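Local structure of glucose-binding protein (Thermus thermophilus HB27, 2B3F) at residues K144-C149 and F208-D213; P183-N188 and G192-T197. The protein binds the monosaccharides glucose and galactose and probably passes them on to a binding-protein-dependent sugar transport system. One frame throughout, in Å; residues are numbered along the deposited sequence.

Contact 1 (K144-C149 and F208-D213); sequences KFLATC and FGRVLD. Unlike the reference sequence in segment 144-149: Lys144 (reference Glu).
Leu146 lies against Arg210 and Val211 with both branches of its fork. Its CD2 meets the backbone of helix 199-212, 3.7 Å from Arg210 O, and also faces the side of Val211, whose CG2 is 4.1 Å from Leu146 CD2. The side chains of Leu146 and Arg210 cross at about a right angle, Leu146 CD1 lying 3.9 Å from Arg210 CD. A branched leucine suits this place because one methyl can rest on the helix backbone while the other lies against a side chain. Deeper in, the Phe145 ring brings CE2 to within 3.8 Å of Val211 CG1, an oblique approach. A chi1 of 175° sets the ring on the carbonyl side of its own residue, from where it reaches this valine, while Cys149 SG sits 3.6 Å above one of the ring's faces, nearer the periphery than the centre. Val211, compact and branched at CB, offers one methyl to each partner: CG1 to the phenylalanine, CG2 to the leucine. Arginine suits the outer border, where its methylenes pack on Leu146 and its extended chain carries the charged end away to a salt bridge from NE to Glu206. No hydrogen bond joins the two segments, so apolar packing carries the contact. Behind the first shell, Trp142 meets Phe145 edge-to-face. The short helix segments run nearly parallel, 22° between their directions and 10.4 Å between axes, with Leu161 of strand 161-162 touching both Phe145 and Val211, and Leu172 of helix 166-190 also packing on the valine.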
# COMPACT_ATOMS: atom_id res chain seq x y z
N LYS A 144 -2.50 -12.19 21.92
CA LYS A 144 -2.01 -13.52 21.54
C LYS A 144 -0.71 -13.48 20.71
O LYS A 144 0.14 -14.35 20.82
CB LYS A 144 -3.11 -14.31 20.80
CG LYS A 144 -4.37 -14.55 21.64
CD LYS A 144 -5.49 -15.21 20.83
CE LYS A 144 -6.76 -15.38 21.66
NZ LYS A 144 -7.40 -16.73 21.49
N PHE A 145 -0.56 -12.45 19.87
CA PHE A 145 0.69 -12.23 19.15
C PHE A 145 1.86 -12.06 20.11
O PHE A 145 2.91 -12.67 19.95
CB PHE A 145 0.55 -10.99 18.23
CG PHE A 145 1.82 -10.62 17.53
CD1 PHE A 145 2.12 -11.13 16.27
CD2 PHE A 145 2.71 -9.72 18.11
CE1 PHE A 145 3.30 -10.78 15.63
CE2 PHE A 145 3.89 -9.37 17.48
CZ PHE A 145 4.19 -9.91 16.24
N LEU A 146 1.69 -11.20 21.10
CA LEU A 146 2.76 -10.91 22.04
C LEU A 146 3.12 -12.15 22.88
O LEU A 146 4.29 -12.40 23.11
CB LEU A 146 2.37 -9.75 22.95
CG LEU A 146 2.26 -8.39 22.25
CD1 LEU A 146 1.60 -7.40 23.18
CD2 LEU A 146 3.62 -7.90 21.79
N ALA A 147 2.11 -12.90 23.29
CA ALA A 147 2.32 -14.17 24.03
C ALA A 147 3.04 -15.23 23.20
O ALA A 147 3.97 -15.89 23.67
CB ALA A 147 0.99 -14.71 24.57
N THR A 148 2.61 -15.40 21.95
CA THR A 148 3.28 -16.33 21.04
C THR A 148 4.73 -15.94 20.78
O THR A 148 5.62 -16.78 20.75
CB THR A 148 2.49 -16.48 19.71
OG1 THR A 148 1.23 -17.11 19.98
CG2 THR A 148 3.27 -17.32 18.70
N CYS A 149 4.98 -14.65 20.58
CA CYS A 149 6.35 -14.19 20.36
C CYS A 149 7.25 -14.46 21.58
O CYS A 149 8.42 -14.78 21.42
CB CYS A 149 6.36 -12.69 20.01
SG CYS A 149 5.84 -12.36 18.31
N PHE A 208 1.81 -0.78 19.95
CA PHE A 208 2.87 -0.78 18.93
C PHE A 208 4.28 -0.98 19.53
O PHE A 208 5.07 -1.78 19.02
CB PHE A 208 2.80 0.54 18.14
CG PHE A 208 3.83 0.67 17.06
CD1 PHE A 208 3.82 -0.18 15.97
CD2 PHE A 208 4.79 1.66 17.12
CE1 PHE A 208 4.78 -0.06 14.98
CE2 PHE A 208 5.74 1.79 16.13
CZ PHE A 208 5.74 0.93 15.05
N GLY A 209 4.57 -0.28 20.61
CA GLY A 209 5.88 -0.44 21.28
C GLY A 209 6.17 -1.85 21.77
O GLY A 209 7.30 -2.34 21.67
N ARG A 210 5.15 -2.51 22.30
CA ARG A 210 5.32 -3.89 22.73
C ARG A 210 5.62 -4.78 21.54
O ARG A 210 6.49 -5.65 21.59
CB ARG A 210 4.08 -4.39 23.44
CG ARG A 210 3.78 -3.68 24.74
CD ARG A 210 2.56 -4.33 25.36
NE ARG A 210 2.25 -3.86 26.71
CZ ARG A 210 2.78 -4.36 27.82
NH1 ARG A 210 3.67 -5.36 27.79
NH2 ARG A 210 2.42 -3.86 28.98
N VAL A 211 4.88 -4.56 20.44
CA VAL A 211 5.07 -5.33 19.23
C VAL A 211 6.49 -5.10 18.67
O VAL A 211 7.16 -6.03 18.22
CB VAL A 211 3.97 -4.97 18.20
CG1 VAL A 211 4.25 -5.61 16.84
CG2 VAL A 211 2.59 -5.37 18.73
N LEU A 212 6.94 -3.86 18.72
CA LEU A 212 8.28 -3.49 18.24
C LEU A 212 9.38 -4.28 18.98
O LEU A 212 10.42 -4.61 18.40
CB LEU A 212 8.49 -1.98 18.46
CG LEU A 212 9.10 -1.08 17.42
CD1 LEU A 212 8.56 -1.34 16.01
CD2 LEU A 212 8.91 0.37 17.85
N ASP A 213 9.13 -4.56 20.26
CA ASP A 213 10.10 -5.34 21.05
C ASP A 213 10.22 -6.80 20.60
O ASP A 213 11.09 -7.51 21.11
CB ASP A 213 9.79 -5.27 22.56
CG ASP A 213 10.24 -3.97 23.20
OD1 ASP A 213 11.00 -3.20 22.57
OD2 ASP A 213 9.84 -3.72 24.37

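Contact 2 (P183-N188 and G192-T197); sequences PDDWNN and GKLKFT
Asn188 and Leu194 meet at their CB atoms, 3.7 Å apart, where the end of one helix and the chain leaving it come together. Asn188 O accepts a nearly straight bond from Leu194 N (2.9 Å, N-H...O angle 167°), the donor standing well above the carbonyl plane. The leucine then reaches back along the helix: a chi1 of -179°, with CG on the carbonyl side, turns CD2 to Asp185, 3.6 Å from its O and packed on its CB. Leucine suits this buried position because its CB and one methyl together span Asn188 and Asp185, one turn of the helix. Within that helix, Asn188 ND2 donates to the anti lone pair of Asp185 OD1 at 3.0 Å, with the acceptor close to the amide plane; Asp185 OD2 is turned to a salt bridge with Lys200. On the outer side, the methylenes of Lys193 brush Asn188 OD1, leaving the amine to lead away. Replacing Asn188 by alanine removes the amide, which would probably leave Asp185 OD1 without this donor and the methylenes of Lys193 without their neighbour. Gly192, with phi 81°, turns the chain out of the helix, an arrangement typical of a glycine-terminated helix C-terminus folding back on its last turns.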
# COMPACT_ATOMS: atom_id res chain seq x y z
N PRO A 183 -12.45 0.15 12.99
CA PRO A 183 -12.56 0.91 11.75
C PRO A 183 -13.17 2.31 11.87
O PRO A 183 -12.75 3.24 11.17
CB PRO A 183 -13.40 -0.00 10.84
CG PRO A 183 -14.08 -0.95 11.76
CD PRO A 183 -13.22 -1.11 12.96
N ASP A 184 -14.15 2.47 12.75
CA ASP A 184 -14.82 3.76 12.86
C ASP A 184 -13.89 4.82 13.43
O ASP A 184 -13.80 5.91 12.87
CB ASP A 184 -16.08 3.64 13.71
CG ASP A 184 -17.21 2.91 13.00
OD1 ASP A 184 -17.34 3.04 11.76
OD2 ASP A 184 -17.97 2.21 13.69
N ASP A 185 -13.22 4.51 14.53
CA ASP A 185 -12.30 5.49 15.14
C ASP A 185 -11.02 5.66 14.31
O ASP A 185 -10.47 6.75 14.29
CB ASP A 185 -11.98 5.16 16.60
CG ASP A 185 -12.93 5.83 17.58
OD1 ASP A 185 -13.68 6.75 17.19
OD2 ASP A 185 -12.92 5.41 18.75
N TRP A 186 -10.58 4.60 13.62
CA TRP A 186 -9.55 4.78 12.57
C TRP A 186 -9.97 5.87 11.59
O TRP A 186 -9.24 6.84 11.36
CB TRP A 186 -9.23 3.46 11.85
CG TRP A 186 -8.37 3.64 10.63
CD1 TRP A 186 -8.78 3.63 9.33
CD2 TRP A 186 -6.96 3.87 10.61
NE1 TRP A 186 -7.71 3.86 8.50
CE2 TRP A 186 -6.58 4.00 9.25
CE3 TRP A 186 -5.98 4.00 11.60
CZ2 TRP A 186 -5.25 4.24 8.86
CZ3 TRP A 186 -4.66 4.23 11.22
CH2 TRP A 186 -4.31 4.34 9.85
N ASN A 187 -11.18 5.76 11.04
CA ASN A 187 -11.69 6.78 10.11
C ASN A 187 -11.78 8.16 10.74
O ASN A 187 -11.58 9.19 10.06
CB ASN A 187 -13.06 6.38 9.53
CG ASN A 187 -12.99 5.17 8.58
OD1 ASN A 187 -11.90 4.73 8.20
ND2 ASN A 187 -14.15 4.64 8.20
N ASN A 188 -12.05 8.18 12.04
CA ASN A 188 -12.20 9.45 12.75
C ASN A 188 -10.89 10.21 12.94
O ASN A 188 -10.92 11.42 13.15
CB ASN A 188 -12.90 9.24 14.09
CG ASN A 188 -14.39 8.95 13.93
OD1 ASN A 188 -15.00 9.33 12.93
ND2 ASN A 188 -14.97 8.27 14.92
N GLY A 192 -10.69 14.22 11.45
CA GLY A 192 -10.41 15.12 12.57
C GLY A 192 -11.38 15.01 13.73
O GLY A 192 -11.34 15.83 14.66
N LYS A 193 -12.25 14.00 13.71
CA LYS A 193 -13.20 13.81 14.80
C LYS A 193 -12.56 13.19 16.01
O LYS A 193 -13.01 13.41 17.14
CB LYS A 193 -14.40 12.97 14.35
CG LYS A 193 -15.35 13.76 13.44
CD LYS A 193 -16.58 12.94 13.09
CE LYS A 193 -17.61 13.79 12.34
NZ LYS A 193 -18.48 12.90 11.49
N LEU A 194 -11.51 12.40 15.79
CA LEU A 194 -10.74 11.83 16.90
C LEU A 194 -9.33 12.40 16.83
O LEU A 194 -8.67 12.31 15.79
CB LEU A 194 -10.70 10.31 16.82
CG LEU A 194 -9.94 9.57 17.93
CD1 LEU A 194 -10.67 9.62 19.26
CD2 LEU A 194 -9.75 8.15 17.51
N LYS A 195 -8.90 12.99 17.94
CA LYS A 195 -7.55 13.52 18.05
C LYS A 195 -6.56 12.39 18.32
O LYS A 195 -6.89 11.38 18.96
CB LYS A 195 -7.47 14.57 19.17
CG LYS A 195 -8.24 15.86 18.86
CD LYS A 195 -7.87 17.02 19.81
CE LYS A 195 -6.45 17.58 19.52
NZ LYS A 195 -6.05 18.88 20.20
N PHE A 196 -5.33 12.57 17.81
CA PHE A 196 -4.24 11.63 18.05
C PHE A 196 -3.86 11.57 19.53
O PHE A 196 -3.32 10.58 19.98
CB PHE A 196 -3.01 12.01 17.21
CG PHE A 196 -3.21 11.78 15.73
CD1 PHE A 196 -2.90 10.55 15.17
CD2 PHE A 196 -3.75 12.76 14.92
CE1 PHE A 196 -3.09 10.33 13.81
CE2 PHE A 196 -3.96 12.53 13.57
CZ PHE A 196 -3.63 11.32 13.03
N THR A 197 -4.16 12.64 20.25
CA THR A 197 -3.90 12.73 21.68
C THR A 197 -5.03 12.14 22.54
O THR A 197 -4.92 12.11 23.76
CB THR A 197 -3.69 14.18 22.10
OG1 THR A 197 -4.77 14.98 21.59
CG2 THR A 197 -2.38 14.71 21.55

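Overall arrangement
Contact 2 belongs to the chain between the segments of contact 1; it lies near the C-terminal end of helix 166-190, and helix 199-212, which follows, supplies half of contact 1. The two are separate patches, with centres 24 Å and nearest atoms about 11 Å apart. Contact 1 is partly buried and joins two helices distant in sequence by van der Waals packing without a hydrogen bond, its one charged residue lending only methylenes and backbone. Contact 2 is a surface contact, local in sequence: one backbone hydrogen bond crosses it, an amide-carboxylate pair within the helix sets side chains the loop packs on, and one buried leucine adds apolar cover. Both lie away from the galactose pocket.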